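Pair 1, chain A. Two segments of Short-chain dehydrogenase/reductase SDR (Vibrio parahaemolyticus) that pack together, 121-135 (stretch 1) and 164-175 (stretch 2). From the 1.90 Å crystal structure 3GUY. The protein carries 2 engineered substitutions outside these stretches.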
# COMPACT_ATOMS: atom_id res chain seq x y z
N GLN A 121 15.55 25.78 -3.92
CA GLN A 121 16.47 25.58 -5.06
C GLN A 121 16.01 24.38 -5.90
O GLN A 121 15.48 23.42 -5.37
CB GLN A 121 17.89 25.28 -4.57
CG GLN A 121 18.54 26.36 -3.71
CD GLN A 121 18.90 27.61 -4.49
OE1 GLN A 121 19.11 27.58 -5.71
NE2 GLN A 121 18.98 28.73 -3.78
N PRO A 122 16.22 24.42 -7.22
CA PRO A 122 15.82 23.27 -8.06
C PRO A 122 16.82 22.11 -7.89
O PRO A 122 17.71 21.93 -8.68
CB PRO A 122 15.82 23.85 -9.48
CG PRO A 122 16.95 24.91 -9.43
CD PRO A 122 16.94 25.46 -7.99
N VAL A 123 16.69 21.37 -6.80
CA VAL A 123 17.58 20.24 -6.56
C VAL A 123 16.75 18.97 -6.76
O VAL A 123 15.57 18.97 -6.49
CB VAL A 123 18.22 20.29 -5.14
CG1 VAL A 123 19.16 19.08 -4.91
CG2 VAL A 123 18.99 21.56 -4.95
N ASN A 124 17.35 17.93 -7.30
CA ASN A 124 16.68 16.63 -7.45
C ASN A 124 17.32 15.75 -6.41
O ASN A 124 18.52 15.49 -6.45
CB ASN A 124 16.89 16.01 -8.85
CG ASN A 124 15.97 16.62 -9.92
OD1 ASN A 124 14.92 17.22 -9.60
ND2 ASN A 124 16.37 16.48 -11.20
N VAL A 125 16.52 15.34 -5.42
CA VAL A 125 17.02 14.48 -4.38
C VAL A 125 16.60 13.06 -4.72
O VAL A 125 15.43 12.76 -4.77
CB VAL A 125 16.49 14.93 -3.03
CG1 VAL A 125 16.94 14.00 -1.97
CG2 VAL A 125 17.00 16.38 -2.76
N VAL A 126 17.57 12.22 -5.02
CA VAL A 126 17.31 10.86 -5.40
C VAL A 126 17.50 9.99 -4.17
O VAL A 126 18.62 9.69 -3.75
CB VAL A 126 18.21 10.39 -6.53
CG1 VAL A 126 17.90 8.90 -6.86
CG2 VAL A 126 18.08 11.31 -7.78
N MET A 127 16.38 9.52 -3.62
CA MET A 127 16.45 8.63 -2.45
C MET A 127 16.41 7.15 -2.83
O MET A 127 15.39 6.62 -3.25
CB MET A 127 15.33 9.02 -1.50
CG MET A 127 15.42 10.48 -0.96
SD MET A 127 16.80 10.85 0.21
CE MET A 127 16.36 9.46 1.35
N ILE A 128 17.52 6.44 -2.65
CA ILE A 128 17.55 5.03 -3.01
C ILE A 128 17.16 4.18 -1.82
O ILE A 128 17.77 4.26 -0.74
CB ILE A 128 18.89 4.60 -3.59
CG1 ILE A 128 19.21 5.48 -4.83
CG2 ILE A 128 18.86 3.12 -3.93
CD1 ILE A 128 20.53 5.20 -5.39
N MET A 129 16.12 3.37 -2.01
CA MET A 129 15.58 2.56 -0.92
C MET A 129 15.81 1.10 -1.31
O MET A 129 16.94 0.68 -1.53
CB MET A 129 14.08 2.93 -0.63
CG MET A 129 13.93 4.23 0.13
SD MET A 129 12.32 4.99 0.17
CE MET A 129 12.39 5.58 -1.56
N SER A 130 14.76 0.33 -1.43
CA SER A 130 14.88 -1.09 -1.72
C SER A 130 13.46 -1.53 -1.98
O SER A 130 12.49 -0.84 -1.57
CB SER A 130 15.45 -1.86 -0.52
OG SER A 130 14.99 -3.20 -0.52
N THR A 131 13.30 -2.65 -2.69
CA THR A 131 11.98 -3.28 -2.83
C THR A 131 11.42 -3.68 -1.47
O THR A 131 10.19 -3.72 -1.32
CB THR A 131 11.97 -4.44 -3.81
OG1 THR A 131 12.97 -5.40 -3.44
CG2 THR A 131 12.29 -3.90 -5.23
N ALA A 132 12.28 -3.86 -0.47
CA ALA A 132 11.86 -4.13 0.92
C ALA A 132 11.03 -2.98 1.55
O ALA A 132 10.41 -3.17 2.58
CB ALA A 132 13.06 -4.47 1.80
N ALA A 133 11.05 -1.79 0.95
CA ALA A 133 10.27 -0.63 1.37
C ALA A 133 8.81 -0.76 1.01
O ALA A 133 7.97 -0.09 1.55
CB ALA A 133 10.87 0.71 0.74
N GLN A 134 8.49 -1.66 0.09
CA GLN A 134 7.16 -1.74 -0.47
C GLN A 134 6.40 -3.04 -0.16
O GLN A 134 5.27 -3.13 -0.52
CB GLN A 134 7.27 -1.56 -2.00
CG GLN A 134 7.82 -0.14 -2.30
CD GLN A 134 7.67 0.27 -3.70
OE1 GLN A 134 7.23 1.37 -3.97
NE2 GLN A 134 8.10 -0.59 -4.63
N GLN A 135 7.03 -4.00 0.50
CA GLN A 135 6.37 -5.26 0.90
C GLN A 135 7.02 -5.76 2.17
O GLN A 135 8.16 -5.45 2.45
CB GLN A 135 6.61 -6.41 -0.09
CG GLN A 135 6.61 -6.10 -1.56
CD GLN A 135 7.75 -6.85 -2.24
OE1 GLN A 135 7.85 -8.08 -2.13
NE2 GLN A 135 8.65 -6.11 -2.88
N LYS A 164 7.38 23.69 -4.40
CA LYS A 164 8.76 24.08 -4.28
C LYS A 164 9.48 23.45 -5.42
O LYS A 164 8.94 22.54 -6.02
CB LYS A 164 9.34 23.65 -2.93
CG LYS A 164 8.61 24.35 -1.82
CD LYS A 164 9.50 24.72 -0.64
CE LYS A 164 8.73 25.59 0.34
NZ LYS A 164 7.49 24.93 0.80
N PRO A 165 10.65 23.98 -5.76
CA PRO A 165 11.40 23.46 -6.88
C PRO A 165 12.18 22.20 -6.57
O PRO A 165 12.55 21.48 -7.49
CB PRO A 165 12.36 24.59 -7.20
CG PRO A 165 12.52 25.34 -5.95
CD PRO A 165 11.27 25.18 -5.17
N MET A 166 12.48 21.96 -5.29
CA MET A 166 13.14 20.72 -4.90
C MET A 166 12.10 19.58 -5.10
O MET A 166 10.95 19.73 -4.79
CB MET A 166 13.62 20.78 -3.43
CG MET A 166 14.29 19.48 -2.91
SD MET A 166 14.85 19.56 -1.15
CE MET A 166 16.53 19.75 -1.40
N LYS A 167 12.59 18.46 -5.60
CA LYS A 167 11.78 17.28 -5.87
C LYS A 167 12.47 16.06 -5.28
O LYS A 167 13.67 16.00 -5.25
CB LYS A 167 11.73 17.07 -7.38
CG LYS A 167 10.52 17.67 -8.01
CD LYS A 167 10.66 17.83 -9.52
CE LYS A 167 11.59 16.84 -10.22
NZ LYS A 167 12.62 17.62 -10.97
N ILE A 168 11.69 15.08 -4.85
CA ILE A 168 12.30 13.83 -4.42
C ILE A 168 11.95 12.69 -5.41
O ILE A 168 10.80 12.49 -5.75
CB ILE A 168 11.84 13.44 -2.98
CG1 ILE A 168 12.32 14.46 -1.95
CG2 ILE A 168 12.40 12.09 -2.59
CD1 ILE A 168 11.66 14.28 -0.57
N ILE A 169 12.97 11.97 -5.84
CA ILE A 169 12.86 10.83 -6.78
C ILE A 169 13.09 9.57 -5.96
O ILE A 169 14.05 9.49 -5.18
CB ILE A 169 13.91 10.88 -7.92
CG1 ILE A 169 13.94 12.26 -8.61
CG2 ILE A 169 13.73 9.70 -8.97
CD1 ILE A 169 12.66 12.73 -9.02
N ALA A 170 12.15 8.64 -6.05
CA ALA A 170 12.21 7.41 -5.22
C ALA A 170 12.67 6.27 -6.10
O ALA A 170 12.14 6.05 -7.16
CB ALA A 170 10.83 7.10 -4.59
N VAL A 171 13.68 5.56 -5.65
CA VAL A 171 14.23 4.46 -6.41
C VAL A 171 14.22 3.24 -5.50
O VAL A 171 14.65 3.34 -4.34
CB VAL A 171 15.69 4.74 -6.82
CG1 VAL A 171 16.20 3.61 -7.67
CG2 VAL A 171 15.82 6.16 -7.51
N TYR A 172 13.74 2.11 -6.04
CA TYR A 172 13.57 0.86 -5.29
C TYR A 172 14.23 -0.29 -6.02
O TYR A 172 13.62 -0.92 -6.89
CB TYR A 172 12.09 0.51 -5.08
CG TYR A 172 11.26 1.60 -4.45
CD1 TYR A 172 11.15 1.72 -3.06
CD2 TYR A 172 10.62 2.55 -5.22
CE1 TYR A 172 10.39 2.73 -2.47
CE2 TYR A 172 9.85 3.59 -4.63
CZ TYR A 172 9.73 3.65 -3.26
OH TYR A 172 9.01 4.68 -2.71
N PRO A 173 15.51 -0.54 -5.71
CA PRO A 173 16.16 -1.68 -6.31
C PRO A 173 15.85 -2.97 -5.57
O PRO A 173 15.71 -2.98 -4.34
CB PRO A 173 17.64 -1.37 -6.18
CG PRO A 173 17.76 -0.15 -5.39
CD PRO A 173 16.45 0.42 -5.11
N GLY A 174 15.84 -4.06 -6.32
CA GLY A 174 15.70 -5.40 -5.73
C GLY A 174 16.61 -6.35 -6.45
O GLY A 174 16.83 -6.21 -7.65
N GLY A 175 17.11 -7.34 -5.73
CA GLY A 175 17.95 -8.39 -6.33
C GLY A 175 19.41 -7.98 -6.52
O GLY A 175 20.11 -8.53 -7.37

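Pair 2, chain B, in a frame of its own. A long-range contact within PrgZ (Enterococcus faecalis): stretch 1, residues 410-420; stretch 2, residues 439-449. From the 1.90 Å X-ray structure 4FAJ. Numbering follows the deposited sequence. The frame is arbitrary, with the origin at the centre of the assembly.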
# COMPACT_ATOMS: atom_id res chain seq x y z
N ASN B 410 21.43 -12.49 -24.39
CA ASN B 410 21.28 -11.31 -23.54
C ASN B 410 21.74 -11.59 -22.10
O ASN B 410 21.21 -12.48 -21.43
CB ASN B 410 19.82 -10.83 -23.55
CG ASN B 410 19.69 -9.34 -23.82
OD1 ASN B 410 20.33 -8.52 -23.16
ND2 ASN B 410 18.85 -8.99 -24.79
N THR B 411 22.74 -10.83 -21.65
CA THR B 411 23.22 -10.91 -20.28
C THR B 411 23.02 -9.54 -19.64
O THR B 411 23.98 -8.89 -19.22
CB THR B 411 24.70 -11.32 -20.23
OG1 THR B 411 25.46 -10.46 -21.09
CG2 THR B 411 24.85 -12.74 -20.69
N SER B 412 21.76 -9.12 -19.61
CA SER B 412 21.38 -7.79 -19.19
C SER B 412 20.00 -7.77 -18.54
O SER B 412 19.08 -8.45 -19.00
CB SER B 412 21.40 -6.85 -20.40
OG SER B 412 20.66 -5.67 -20.14
N LEU B 413 19.87 -6.98 -17.47
CA LEU B 413 18.60 -6.82 -16.78
C LEU B 413 18.34 -5.34 -16.51
O LEU B 413 19.21 -4.64 -16.01
CB LEU B 413 18.61 -7.57 -15.45
CG LEU B 413 18.64 -9.10 -15.54
CD1 LEU B 413 18.74 -9.69 -14.15
CD2 LEU B 413 17.41 -9.63 -16.27
N ASP B 414 17.14 -4.89 -16.84
CA ASP B 414 16.73 -3.53 -16.53
C ASP B 414 16.02 -3.47 -15.18
O ASP B 414 15.26 -4.37 -14.82
CB ASP B 414 15.80 -2.98 -17.60
CG ASP B 414 15.43 -1.54 -17.33
OD1 ASP B 414 16.36 -0.71 -17.35
OD2 ASP B 414 14.25 -1.26 -17.05
N LEU B 415 16.27 -2.38 -14.44
CA LEU B 415 15.69 -2.16 -13.13
C LEU B 415 14.89 -0.85 -13.11
O LEU B 415 15.47 0.25 -13.17
CB LEU B 415 16.81 -2.10 -12.07
CG LEU B 415 16.41 -1.79 -10.63
CD1 LEU B 415 15.25 -2.67 -10.16
CD2 LEU B 415 17.61 -1.94 -9.71
N LEU B 416 13.57 -0.97 -13.04
CA LEU B 416 12.68 0.19 -12.95
C LEU B 416 12.63 0.74 -11.53
O LEU B 416 12.49 -0.02 -10.56
CB LEU B 416 11.25 -0.16 -13.38
CG LEU B 416 10.96 -0.34 -14.87
CD1 LEU B 416 9.45 -0.51 -15.09
CD2 LEU B 416 11.51 0.83 -15.69
N VAL B 417 12.74 2.06 -11.41
CA VAL B 417 12.64 2.74 -10.14
C VAL B 417 11.89 4.05 -10.33
O VAL B 417 11.86 4.62 -11.42
CB VAL B 417 14.04 3.03 -9.54
CG1 VAL B 417 14.84 1.74 -9.35
CG2 VAL B 417 14.82 4.04 -10.40
N SER B 418 11.28 4.51 -9.25
CA SER B 418 10.67 5.84 -9.21
C SER B 418 11.77 6.90 -9.39
O SER B 418 12.91 6.68 -9.00
CB SER B 418 9.95 6.03 -7.88
OG SER B 418 9.47 7.36 -7.74
N ASP B 419 11.45 8.04 -10.00
CA ASP B 419 12.49 9.03 -10.31
C ASP B 419 12.84 10.00 -9.15
O ASP B 419 13.55 10.98 -9.37
CB ASP B 419 12.20 9.78 -11.62
CG ASP B 419 10.86 10.49 -11.61
OD1 ASP B 419 10.16 10.47 -10.58
OD2 ASP B 419 10.51 11.07 -12.66
N GLY B 420 12.38 9.70 -7.94
CA GLY B 420 12.78 10.45 -6.73
C GLY B 420 14.24 10.20 -6.33
O GLY B 420 14.87 9.22 -6.77
N GLU B 439 29.14 -11.84 -12.18
CA GLU B 439 30.16 -11.37 -13.12
C GLU B 439 29.59 -11.44 -14.53
O GLU B 439 29.04 -12.45 -14.94
CB GLU B 439 31.45 -12.21 -13.02
CG GLU B 439 32.74 -11.45 -13.35
CD GLU B 439 33.26 -11.65 -14.77
OE1 GLU B 439 32.48 -12.10 -15.64
OE2 GLU B 439 34.46 -11.36 -15.01
N GLY B 440 29.70 -10.33 -15.25
CA GLY B 440 29.26 -10.27 -16.64
C GLY B 440 27.86 -9.73 -16.81
O GLY B 440 27.51 -9.31 -17.91
N LEU B 441 27.05 -9.75 -15.75
CA LEU B 441 25.70 -9.22 -15.83
C LEU B 441 25.74 -7.70 -15.86
O LEU B 441 26.37 -7.07 -15.00
CB LEU B 441 24.87 -9.67 -14.63
CG LEU B 441 23.42 -9.17 -14.58
CD1 LEU B 441 22.55 -9.89 -15.61
CD2 LEU B 441 22.85 -9.36 -13.18
N LYS B 442 25.05 -7.10 -16.83
CA LYS B 442 24.84 -5.66 -16.85
C LYS B 442 23.46 -5.35 -16.29
O LYS B 442 22.48 -5.94 -16.71
CB LYS B 442 24.96 -5.09 -18.27
CG LYS B 442 24.90 -3.56 -18.31
CD LYS B 442 25.39 -2.97 -19.63
CE LYS B 442 24.35 -3.11 -20.74
NZ LYS B 442 24.87 -2.60 -22.05
N VAL B 443 23.40 -4.41 -15.34
CA VAL B 443 22.12 -3.90 -14.84
C VAL B 443 21.97 -2.43 -15.22
O VAL B 443 22.82 -1.61 -14.90
CB VAL B 443 22.00 -4.07 -13.31
CG1 VAL B 443 20.76 -3.36 -12.79
CG2 VAL B 443 21.99 -5.55 -12.93
N THR B 444 20.88 -2.11 -15.93
CA THR B 444 20.55 -0.73 -16.24
C THR B 444 19.51 -0.25 -15.24
O THR B 444 18.63 -1.02 -14.84
CB THR B 444 20.00 -0.59 -17.68
OG1 THR B 444 18.88 -1.46 -17.85
CG2 THR B 444 21.07 -0.96 -18.69
N VAL B 445 19.62 1.00 -14.81
CA VAL B 445 18.62 1.58 -13.91
C VAL B 445 17.80 2.58 -14.69
O VAL B 445 18.37 3.48 -15.33
CB VAL B 445 19.28 2.28 -12.72
CG1 VAL B 445 18.21 2.91 -11.83
CG2 VAL B 445 20.14 1.29 -11.91
N THR B 446 16.48 2.44 -14.65
CA THR B 446 15.58 3.31 -15.42
C THR B 446 14.60 4.02 -14.48
O THR B 446 13.59 3.44 -14.08
CB THR B 446 14.82 2.52 -16.48
OG1 THR B 446 15.75 1.79 -17.29
CG2 THR B 446 13.98 3.46 -17.36
N PRO B 447 14.92 5.27 -14.09
CA PRO B 447 14.00 6.06 -13.27
C PRO B 447 12.85 6.63 -14.08
O PRO B 447 13.08 7.30 -15.11
CB PRO B 447 14.89 7.20 -12.74
CG PRO B 447 16.28 6.85 -13.12
CD PRO B 447 16.19 5.98 -14.30
N ILE B 448 11.63 6.40 -13.61
CA ILE B 448 10.43 6.87 -14.29
C ILE B 448 9.42 7.48 -13.34
O ILE B 448 9.43 7.20 -12.12
CB ILE B 448 9.75 5.72 -15.11
CG1 ILE B 448 9.56 4.46 -14.26
CG2 ILE B 448 10.56 5.39 -16.36
CD1 ILE B 448 8.71 3.40 -14.93
N PRO B 449 8.52 8.33 -13.88
CA PRO B 449 7.43 8.89 -13.09
C PRO B 449 6.46 7.83 -12.58
O PRO B 449 6.30 6.78 -13.20
CB PRO B 449 6.72 9.81 -14.09
CG PRO B 449 7.69 10.07 -15.14
CD PRO B 449 8.51 8.84 -15.26
O HOH W 1 26.98 -7.76 -20.30

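Both pairs are two parallel neighbouring strands, and 14 central residues superpose to 0.4 Å over N, CA and C. The strand axes approach to 4.6 Å in each, with crossing angles of -25° in pair 1 and -30° in pair 2. In the backbone ladder Val A125 and Met A127 of pair 1, and Leu B413, Leu B415 and Val B417 of pair 2, both donate and accept, each reaching two residues of stretch 2 that flank the partner in register. Val A125 N donates to Lys A167 O (2.9 Å) and Val A125 O accepts from Ile A169 N (2.8 Å); at the matching position, Leu B413 N donates to Lys B442 O (2.9 Å) and Leu B413 O accepts from Thr B444 N (3.0 Å). Pair 1 drops one rung where Pro A173 has no N-H to offer Met A129 O; in pair 2 Ile B448 N donates to Val B417 O (2.8 Å). The ladder closes with Thr A131 N to Pro A173 O (2.9 Å) and, at the same place, a weak bond from Asp B419 N to Ile B448 O (3.0 Å).

On this shared backbone the side chains differ. A clear contrast lies on the face carrying Val A126, Ile A169 and Val A171, which match Asp B414, Thr B444 and Thr B446. Pair 1 fills these three positions with hydrocarbon: Val A126 CG1 meets Val A171 CG2 at 3.5 Å. Pair 2 makes the same triangle polar. Asp B414 OD1 accepts from Thr B444 OG1 (2.7 Å) and from Thr B446 OG1 (2.6 Å), so one carboxylate oxygen ties together two alternate residues of the neighbouring strand. Thr B446 is close to Val A171 in shape, their side-chain centres falling 0.5 Å apart, and Thr B444 is somewhat smaller than Ile A169.

Further along, both pairs are apolar: Ile A128 CG2 touches Pro A173 CG at 3.7 Å, while Leu B416 CD2 touches Ile B448 CD1 at 3.9 Å. At the start, pair 1 adds a polar link, Lys A167 NZ to Asn A124 OD1 (2.7 Å). The matching Lys B442 keeps the lysine, but its end leads away, and Ser B412 makes no such bond.

Ala A170, which lies on the other face of the sheet, is small, and the CE of Met A129 lies 3.7 Å from its CB. In pair 2 Val B445 is larger and Val B417 shorter, and Val B417 CG2 meets Val B445 CG1 at 3.8 Å. Two residues on, Tyr A172 is matched by Pro B447. The tyrosine ring gathers Met A129 CE, 3.6 Å from its CE1, and Gln A134 CG, 4.2 Å from the ring centroid over the face; the compact Pro B447 instead packs its CB 3.9 Å from Val B417 CG2.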